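Local structure of arylesterase (Agrobacterium tumefaciens, 3DCI) at residues A[37-40]-A[44-47]; A[53-58]-A[63-68]; A[102-107]-A[224-229]. The protein probably hydrolyses ester bonds as a GDSL-type member of the SGNH hydrolase family and binds zinc. All coordinates share one frame; numbering follows the deposited sequence.

Along the chain the three contacts follow one another in series, with no nesting and no crossing. Contact 1 closes a short turn of three residues, 41-43, within the loop between helix 32-35 and helix 51-59. Contact 2 follows at once: it folds helix 51-59 back along strand 63-69, the outermost strand of the sheet within this chain, and D53 touches V47 of contact 1. Contact 3 spans 116 residues, bringing helix 212-229, at the C-terminal end, against the inner strand 104-108. Contacts 2 and 3 meet where L55 packs on I106 and V226, so the two helices and the sheet share a buried apolar layer.

Contact 1 of 3, residues A[37-40]-A[44-47]; sequences ADPA and RHPV
H45 ND1 lies 2.8 Å from a water oxygen that sits at the edge of the imidazole, in its plane, and the same water reaches across to D38. It gives a weak hydrogen bond to D38 OD1 at 3.4 Å, so the polar link between the two side chains runs through this water: directly, D38 OD1 comes no nearer to the ring than 4.0 Å, at H45 CE1. The carboxylate stands almost upright to the imidazole, their planes 78° apart. D38 has CG anti to its own N (chi1 -177°), which places the carboxylate between the turn and the ring. OD1 meets the water, and OD2 accepts from the backbone N of T41 and, weakly, from that of A40. The acid thus ties up the turn that follows it as well as facing the histidine. The 37-38 peptide lies over one face of the ring, with D38 N 4.0 Å above the plane of H45 and offset toward the rim. D38 CA is 3.7 Å from H45 CE1. This stretch follows the GDSL sequence motif, which carries S32, and lies beside the putative S32-H209-D206 triad: the A37 side chain touches triad residues, and P39 packs on H209. On the backbone, A37 and R44 form a single beta bridge with their CA atoms 4.8 Å apart, while H45 bonds to G36. H45 turns its CG anti to the carbonyl carbon (chi1 -68°), swinging the ring back beneath the 37-38 chain. Its other nitrogen, NE2, is satisfied by L210 O, so both nitrogens have partners, which probably fixes the rotation of the buried ring. Farther out, R44 sends NE to W35 O and packs on M100 of the second subunit.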
loop_
_atom_site.group_PDB
_atom_site.type_symbol
_atom_site.label_atom_id
_atom_site.label_comp_id
_atom_site.label_asym_id
_atom_site.label_seq_id
_atom_site.Cartn_x
_atom_site.Cartn_y
_atom_site.Cartn_z
ATOM N N ALA A 37 -15.223 2.114 24.224
ATOM C CA ALA A 37 -16.124 1.000 23.906
ATOM C C ALA A 37 -16.632 0.346 25.194
ATOM O O ALA A 37 -15.843 0.025 26.099
ATOM C CB ALA A 37 -15.462 -0.028 23.012
ATOM N N ASP A 38 -17.939 0.162 25.270
ATOM C CA ASP A 38 -18.542 -0.613 26.340
ATOM C C ASP A 38 -18.137 -2.093 26.240
ATOM O O ASP A 38 -18.258 -2.699 25.172
ATOM C CB ASP A 38 -20.048 -0.526 26.235
ATOM C CG ASP A 38 -20.752 -1.256 27.355
ATOM O OD1 ASP A 38 -20.862 -0.666 28.435
ATOM O OD2 ASP A 38 -21.214 -2.400 27.141
ATOM N N PRO A 39 -17.681 -2.692 27.361
ATOM C CA PRO A 39 -17.249 -4.105 27.324
ATOM C C PRO A 39 -18.344 -5.083 26.856
ATOM O O PRO A 39 -18.042 -6.021 26.120
ATOM C CB PRO A 39 -16.847 -4.383 28.779
ATOM C CG PRO A 39 -16.489 -3.003 29.326
ATOM C CD PRO A 39 -17.503 -2.103 28.701
ATOM N N ALA A 40 -19.587 -4.836 27.254
ATOM C CA ALA A 40 -20.719 -5.711 26.919
ATOM C C ALA A 40 -21.230 -5.500 25.487
ATOM O O ALA A 40 -21.233 -6.427 24.666
ATOM C CB ALA A 40 -21.852 -5.489 27.902
ATOM N N ARG A 44 -20.499 3.045 22.170
ATOM C CA ARG A 44 -19.681 4.086 22.803
ATOM C C ARG A 44 -20.202 4.541 24.179
ATOM O O ARG A 44 -21.412 4.731 24.370
ATOM C CB ARG A 44 -19.570 5.286 21.858
ATOM C CG ARG A 44 -18.320 6.055 22.038
ATOM C CD ARG A 44 -18.194 7.146 21.028
ATOM N NE ARG A 44 -16.896 7.788 21.151
ATOM C CZ ARG A 44 -16.493 8.837 20.451
ATOM N NH1 ARG A 44 -17.284 9.398 19.566
ATOM N NH2 ARG A 44 -15.285 9.342 20.684
ATOM N N HIS A 45 -19.297 4.717 25.142
ATOM C CA HIS A 45 -19.663 5.317 26.431
ATOM C C HIS A 45 -20.151 6.724 26.200
ATOM O O HIS A 45 -19.650 7.395 25.301
ATOM C CB HIS A 45 -18.466 5.445 27.376
ATOM C CG HIS A 45 -17.935 4.143 27.869
ATOM N ND1 HIS A 45 -18.741 3.166 28.417
ATOM C CD2 HIS A 45 -16.671 3.672 27.936
ATOM C CE1 HIS A 45 -17.993 2.138 28.774
ATOM N NE2 HIS A 45 -16.733 2.420 28.492
ATOM N N PRO A 46 -21.054 7.206 27.056
ATOM C CA PRO A 46 -21.469 8.614 27.049
ATOM C C PRO A 46 -20.247 9.550 27.089
ATOM O O PRO A 46 -19.252 9.242 27.758
ATOM C CB PRO A 46 -22.241 8.766 28.357
ATOM C CG PRO A 46 -22.658 7.417 28.748
ATOM C CD PRO A 46 -21.703 6.437 28.134
ATOM N N VAL A 47 -20.331 10.687 26.414
ATOM C CA VAL A 47 -19.160 11.566 26.273
ATOM C C VAL A 47 -18.582 11.971 27.639
ATOM O O VAL A 47 -17.366 12.044 27.799
ATOM C CB VAL A 47 -19.471 12.816 25.396
ATOM C CG1 VAL A 47 -20.527 13.709 26.044
ATOM C CG2 VAL A 47 -18.210 13.585 25.124
HETATM O O HOH W 1 -21.532 2.647 28.542
#

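Contact 2 of 3, residues A[53-58]-A[63-68]; sequences DVLEAE and AKVHPE
The helix and the second strand of a beta-alpha-beta unit meet here: helix 51-59 runs back along strand 63-69, the short axes 7.7 Å apart and antiparallel within a few degrees (176°). E56 carries the polar part of the contact. E56 OE2 accepts V65 N at 2.8 Å with an N-H...O angle of 166°, using the anti lone pair, the one turned away from OE1. The side chain gets there by being stretched out, CG anti to the backbone N (chi1 -176°) and CD continuing straight on, so that E56 CG passes 3.6 Å from A63 O before the carboxylate arrives over K64 and V65. The need for such a partner follows from the position of the strand. K64 and H66 make backbone bonds to strand 24-30 on the inner side, whereas V65 N points to the outer edge, and a helix side chain takes the place of a neighbouring strand. A water also lies within hydrogen-bonding distance of E56 OE2. Another donates to the helix carbonyl E56 O, and is modelled rather close to A63 O as well, so that second link is less certain. Beneath the carboxylate the contact is apolar. V65 turns toward the helix and puts V65 CG2 3.8 Å from E56 CB, with L55 CD2 more loosely placed at 4.3 Å from that same methyl. Around them V65 also touches P52 on the helix and V26 and A28 on strand 24-30. K64 faces away from the helix and packs on V47 of the second subunit. A helix covering the strand it leads into, across parallel neighbours in a beta-alpha-beta crossover, is characteristic of the alpha/beta fold of SGNH hydrolases.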
loop_
_atom_site.group_PDB
_atom_site.type_symbol
_atom_site.label_atom_id
_atom_site.label_comp_id
_atom_site.label_asym_id
_atom_site.label_seq_id
_atom_site.Cartn_x
_atom_site.Cartn_y
_atom_site.Cartn_z
ATOM N N ASP A 53 -12.534 13.572 26.911
ATOM C CA ASP A 53 -13.501 14.593 27.364
ATOM C C ASP A 53 -13.415 14.890 28.855
ATOM O O ASP A 53 -13.565 16.049 29.284
ATOM C CB ASP A 53 -14.943 14.154 27.080
ATOM C CG ASP A 53 -15.953 15.290 27.276
ATOM O OD1 ASP A 53 -16.051 16.132 26.344
ATOM O OD2 ASP A 53 -16.641 15.366 28.353
ATOM N N VAL A 54 -13.249 13.841 29.656
ATOM C CA VAL A 54 -13.044 13.988 31.104
ATOM C C VAL A 54 -11.775 14.784 31.382
ATOM O O VAL A 54 -11.808 15.754 32.115
ATOM C CB VAL A 54 -12.969 12.616 31.826
ATOM C CG1 VAL A 54 -12.574 12.767 33.303
ATOM C CG2 VAL A 54 -14.307 11.883 31.726
ATOM N N LEU A 55 -10.663 14.396 30.761
ATOM C CA LEU A 55 -9.403 15.125 30.920
ATOM C C LEU A 55 -9.575 16.619 30.597
ATOM O O LEU A 55 -9.121 17.480 31.360
ATOM C CB LEU A 55 -8.291 14.490 30.039
ATOM C CG LEU A 55 -6.945 15.215 30.058
ATOM C CD1 LEU A 55 -6.346 15.197 31.481
ATOM C CD2 LEU A 55 -5.992 14.599 29.023
ATOM N N GLU A 56 -10.237 16.926 29.482
ATOM C CA GLU A 56 -10.484 18.314 29.099
ATOM C C GLU A 56 -11.311 19.071 30.132
ATOM O O GLU A 56 -10.981 20.193 30.499
ATOM C CB GLU A 56 -11.190 18.390 27.740
ATOM C CG GLU A 56 -11.389 19.825 27.213
ATOM C CD GLU A 56 -12.042 19.838 25.837
ATOM O OE1 GLU A 56 -13.286 19.927 25.794
ATOM O OE2 GLU A 56 -11.332 19.713 24.809
ATOM N N ALA A 57 -12.403 18.467 30.578
ATOM C CA ALA A 57 -13.239 19.064 31.637
ATOM C C ALA A 57 -12.435 19.302 32.929
ATOM O O ALA A 57 -12.574 20.332 33.570
ATOM C CB ALA A 57 -14.446 18.175 31.921
ATOM N N GLU A 58 -11.570 18.355 33.281
ATOM C CA GLU A 58 -10.716 18.488 34.460
ATOM C C GLU A 58 -9.740 19.638 34.349
ATOM O O GLU A 58 -9.468 20.309 35.333
ATOM C CB GLU A 58 -9.902 17.224 34.696
ATOM C CG GLU A 58 -10.714 15.977 34.942
ATOM C CD GLU A 58 -11.599 16.063 36.129
ATOM O OE1 GLU A 58 -11.172 16.684 37.130
ATOM O OE2 GLU A 58 -12.731 15.511 36.051
ATOM N N ALA A 63 -6.771 23.608 28.574
ATOM C CA ALA A 63 -6.440 22.881 27.366
ATOM C C ALA A 63 -7.665 22.424 26.593
ATOM O O ALA A 63 -8.732 22.187 27.159
ATOM C CB ALA A 63 -5.586 21.688 27.706
ATOM N N LYS A 64 -7.489 22.310 25.282
ATOM C CA LYS A 64 -8.435 21.684 24.383
ATOM C C LYS A 64 -7.854 20.304 24.060
ATOM O O LYS A 64 -6.667 20.204 23.688
ATOM C CB LYS A 64 -8.553 22.510 23.110
ATOM C CG LYS A 64 -9.539 22.005 22.116
ATOM C CD LYS A 64 -10.027 23.123 21.174
ATOM C CE LYS A 64 -8.927 23.620 20.154
ATOM N NZ LYS A 64 -9.508 23.868 18.763
ATOM N N VAL A 65 -8.662 19.258 24.242
ATOM C CA VAL A 65 -8.230 17.868 23.938
ATOM C C VAL A 65 -8.951 17.350 22.690
ATOM O O VAL A 65 -10.171 17.434 22.598
ATOM C CB VAL A 65 -8.457 16.933 25.132
ATOM C CG1 VAL A 65 -7.991 15.497 24.800
ATOM C CG2 VAL A 65 -7.723 17.486 26.372
ATOM N N HIS A 66 -8.176 16.911 21.705
ATOM C CA HIS A 66 -8.708 16.347 20.472
ATOM C C HIS A 66 -8.709 14.825 20.560
ATOM O O HIS A 66 -7.651 14.198 20.523
ATOM C CB HIS A 66 -7.882 16.789 19.259
ATOM C CG HIS A 66 -7.718 18.275 19.166
ATOM N ND1 HIS A 66 -8.770 19.121 18.886
ATOM C CD2 HIS A 66 -6.628 19.069 19.342
ATOM C CE1 HIS A 66 -8.338 20.372 18.884
ATOM N NE2 HIS A 66 -7.045 20.368 19.153
ATOM N N PRO A 67 -9.898 14.232 20.672
ATOM C CA PRO A 67 -10.005 12.771 20.774
ATOM C C PRO A 67 -9.774 12.063 19.432
ATOM O O PRO A 67 -10.379 12.413 18.425
ATOM C CB PRO A 67 -11.412 12.569 21.296
ATOM C CG PRO A 67 -12.153 13.764 20.893
ATOM C CD PRO A 67 -11.213 14.884 20.718
ATOM N N GLU A 68 -8.873 11.091 19.414
ATOM C CA GLU A 68 -8.607 10.299 18.211
ATOM C C GLU A 68 -8.417 8.852 18.646
ATOM O O GLU A 68 -7.307 8.314 18.622
ATOM C CB GLU A 68 -7.389 10.835 17.457
ATOM C CG GLU A 68 -7.480 12.290 16.964
ATOM C CD GLU A 68 -8.480 12.551 15.850
ATOM O OE1 GLU A 68 -9.092 11.602 15.290
ATOM O OE2 GLU A 68 -8.661 13.753 15.493
HETATM O O HOH W 2 -9.781 22.437 29.413
HETATM O O HOH W 3 -12.329 18.678 22.548
#

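Contact 3 of 3, residues A[102-107]-A[224-229]; sequences LDLVII and APVRDI. With ZN (zinc ion), chain D.
L104 sets its forked end against V226 and I229, two side chains one helical turn apart, so that the leucine fills the hollow between them. One prong, L104 CD2, faces the valine fork, 3.8 Å from V226 CG1 and 4.0 Å from V226 CG2. The other, L104 CD1, rests 3.8 Å from I229 CG2, and there the two side chains meet at about a right angle. The first torsion of L104 (chi1 176°) sets CG opposite the backbone N, on a residue whose CB already points to the helix, and the fork ends up against it. Two residues along, on the same face of the strand, I106 reaches in with its terminal methyl, I106 CD1 lying 3.7 Å from V226 CG2. V226 is therefore the knob common to both strand residues: CG1 turns to L104 alone, CG2 to both. No polar atom takes part, and all four touching side chains are buried. L55 of helix 51-59 closes on I106 and L59 on V226, while K149 of strand 149-154 lies against L104 and I229. The short axes stay 10.7 Å apart and 150° from each other, a separation that these interlocking branches span. The outer side of the same helical turn is quite different: D228 OD2 binds the zinc ion at 2.1 Å while D228 OD1 stays at 3.0 Å, and H192 NE2 is a further ligand. A C-terminal helix laid over the central parallel sheet, its apolar ridge on the inner strand, belongs to the layered alpha/beta architecture of the SGNH hydrolases.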
loop_
_atom_site.group_PDB
_atom_site.type_symbol
_atom_site.label_atom_id
_atom_site.label_comp_id
_atom_site.label_asym_id
_atom_site.label_seq_id
_atom_site.Cartn_x
_atom_site.Cartn_y
_atom_site.Cartn_z
ATOM N N LEU A 102 0.471 21.578 18.206
ATOM C CA LEU A 102 0.045 20.836 19.381
ATOM C C LEU A 102 1.066 21.057 20.501
ATOM O O LEU A 102 2.272 21.084 20.262
ATOM C CB LEU A 102 -0.017 19.363 19.046
ATOM C CG LEU A 102 -1.252 18.898 18.288
ATOM C CD1 LEU A 102 -0.927 17.574 17.605
ATOM C CD2 LEU A 102 -2.467 18.829 19.259
ATOM N N ASP A 103 0.591 21.172 21.732
ATOM C CA ASP A 103 1.515 21.313 22.848
ATOM C C ASP A 103 1.905 19.958 23.431
ATOM O O ASP A 103 2.997 19.808 23.964
ATOM C CB ASP A 103 0.900 22.196 23.905
ATOM C CG ASP A 103 0.587 23.559 23.386
ATOM O OD1 ASP A 103 1.541 24.294 23.104
ATOM O OD2 ASP A 103 -0.604 23.895 23.267
ATOM N N LEU A 104 0.991 18.989 23.337
ATOM C CA LEU A 104 1.165 17.667 23.917
ATOM C C LEU A 104 0.435 16.603 23.097
ATOM O O LEU A 104 -0.687 16.799 22.664
ATOM C CB LEU A 104 0.637 17.635 25.355
ATOM C CG LEU A 104 0.625 16.307 26.155
ATOM C CD1 LEU A 104 2.053 15.815 26.437
ATOM C CD2 LEU A 104 -0.143 16.500 27.489
ATOM N N VAL A 105 1.098 15.477 22.911
ATOM C CA VAL A 105 0.484 14.302 22.383
ATOM C C VAL A 105 0.465 13.269 23.503
ATOM O O VAL A 105 1.489 13.025 24.158
ATOM C CB VAL A 105 1.264 13.737 21.155
ATOM C CG1 VAL A 105 0.694 12.366 20.705
ATOM C CG2 VAL A 105 1.312 14.781 20.021
ATOM N N ILE A 106 -0.690 12.655 23.699
ATOM C CA ILE A 106 -0.841 11.549 24.639
ATOM C C ILE A 106 -1.188 10.301 23.832
ATOM O O ILE A 106 -2.112 10.324 23.018
ATOM C CB ILE A 106 -1.971 11.783 25.671
ATOM C CG1 ILE A 106 -1.811 13.111 26.427
ATOM C CG2 ILE A 106 -2.017 10.580 26.689
ATOM C CD1 ILE A 106 -3.015 13.467 27.411
ATOM N N ILE A 107 -0.454 9.220 24.026
ATOM C CA ILE A 107 -0.726 7.993 23.266
ATOM C C ILE A 107 -0.969 6.855 24.240
ATOM O O ILE A 107 -0.095 6.559 25.046
ATOM C CB ILE A 107 0.441 7.588 22.348
ATOM C CG1 ILE A 107 0.837 8.746 21.438
ATOM C CG2 ILE A 107 0.079 6.288 21.546
ATOM C CD1 ILE A 107 2.017 8.434 20.519
ATOM N N ALA A 224 -3.363 15.388 36.369
ATOM C CA ALA A 224 -2.171 15.762 37.152
ATOM C C ALA A 224 -0.882 15.783 36.351
ATOM O O ALA A 224 -0.214 16.820 36.296
ATOM C CB ALA A 224 -2.023 14.888 38.411
ATOM N N PRO A 225 -0.510 14.646 35.722
ATOM C CA PRO A 225 0.663 14.708 34.884
ATOM C C PRO A 225 0.516 15.737 33.758
ATOM O O PRO A 225 1.478 16.420 33.442
ATOM C CB PRO A 225 0.792 13.281 34.337
ATOM C CG PRO A 225 -0.543 12.666 34.528
ATOM C CD PRO A 225 -1.096 13.294 35.746
ATOM N N VAL A 226 -0.676 15.858 33.176
ATOM C CA VAL A 226 -0.876 16.775 32.042
ATOM C C VAL A 226 -0.616 18.229 32.490
ATOM O O VAL A 226 0.030 18.983 31.766
ATOM C CB VAL A 226 -2.219 16.556 31.339
ATOM C CG1 VAL A 226 -2.475 17.644 30.321
ATOM C CG2 VAL A 226 -2.232 15.172 30.628
ATOM N N ARG A 227 -1.028 18.590 33.708
ATOM C CA ARG A 227 -0.593 19.866 34.324
ATOM C C ARG A 227 0.925 19.999 34.560
ATOM O O ARG A 227 1.496 21.064 34.297
ATOM C CB ARG A 227 -1.327 20.107 35.652
ATOM C CG ARG A 227 -2.814 20.365 35.512
ATOM C CD ARG A 227 -3.433 21.157 36.694
ATOM N NE ARG A 227 -4.882 20.926 36.729
ATOM C CZ ARG A 227 -5.475 19.887 37.326
ATOM N NH1 ARG A 227 -4.769 18.963 37.978
ATOM N NH2 ARG A 227 -6.792 19.772 37.276
ATOM N N ASP A 228 1.589 18.965 35.089
ATOM C CA ASP A 228 3.059 19.020 35.272
ATOM C C ASP A 228 3.721 19.253 33.913
ATOM O O ASP A 228 4.704 19.985 33.833
ATOM C CB ASP A 228 3.663 17.741 35.950
ATOM C CG ASP A 228 5.246 17.596 35.751
ATOM O OD1 ASP A 228 6.025 17.855 36.661
ATOM O OD2 ASP A 228 5.711 17.197 34.667
ATOM N N ILE A 229 3.193 18.619 32.870
ATOM C CA ILE A 229 3.827 18.659 31.548
ATOM C C ILE A 229 3.597 20.010 30.857
ATOM O O ILE A 229 4.551 20.613 30.362
ATOM C CB ILE A 229 3.326 17.507 30.638
ATOM C CG1 ILE A 229 3.735 16.157 31.227
ATOM C CG2 ILE A 229 3.843 17.675 29.176
ATOM C CD1 ILE A 229 2.982 14.924 30.597
HETATM ZN ZN ZN D . 7.225 15.747 34.815
#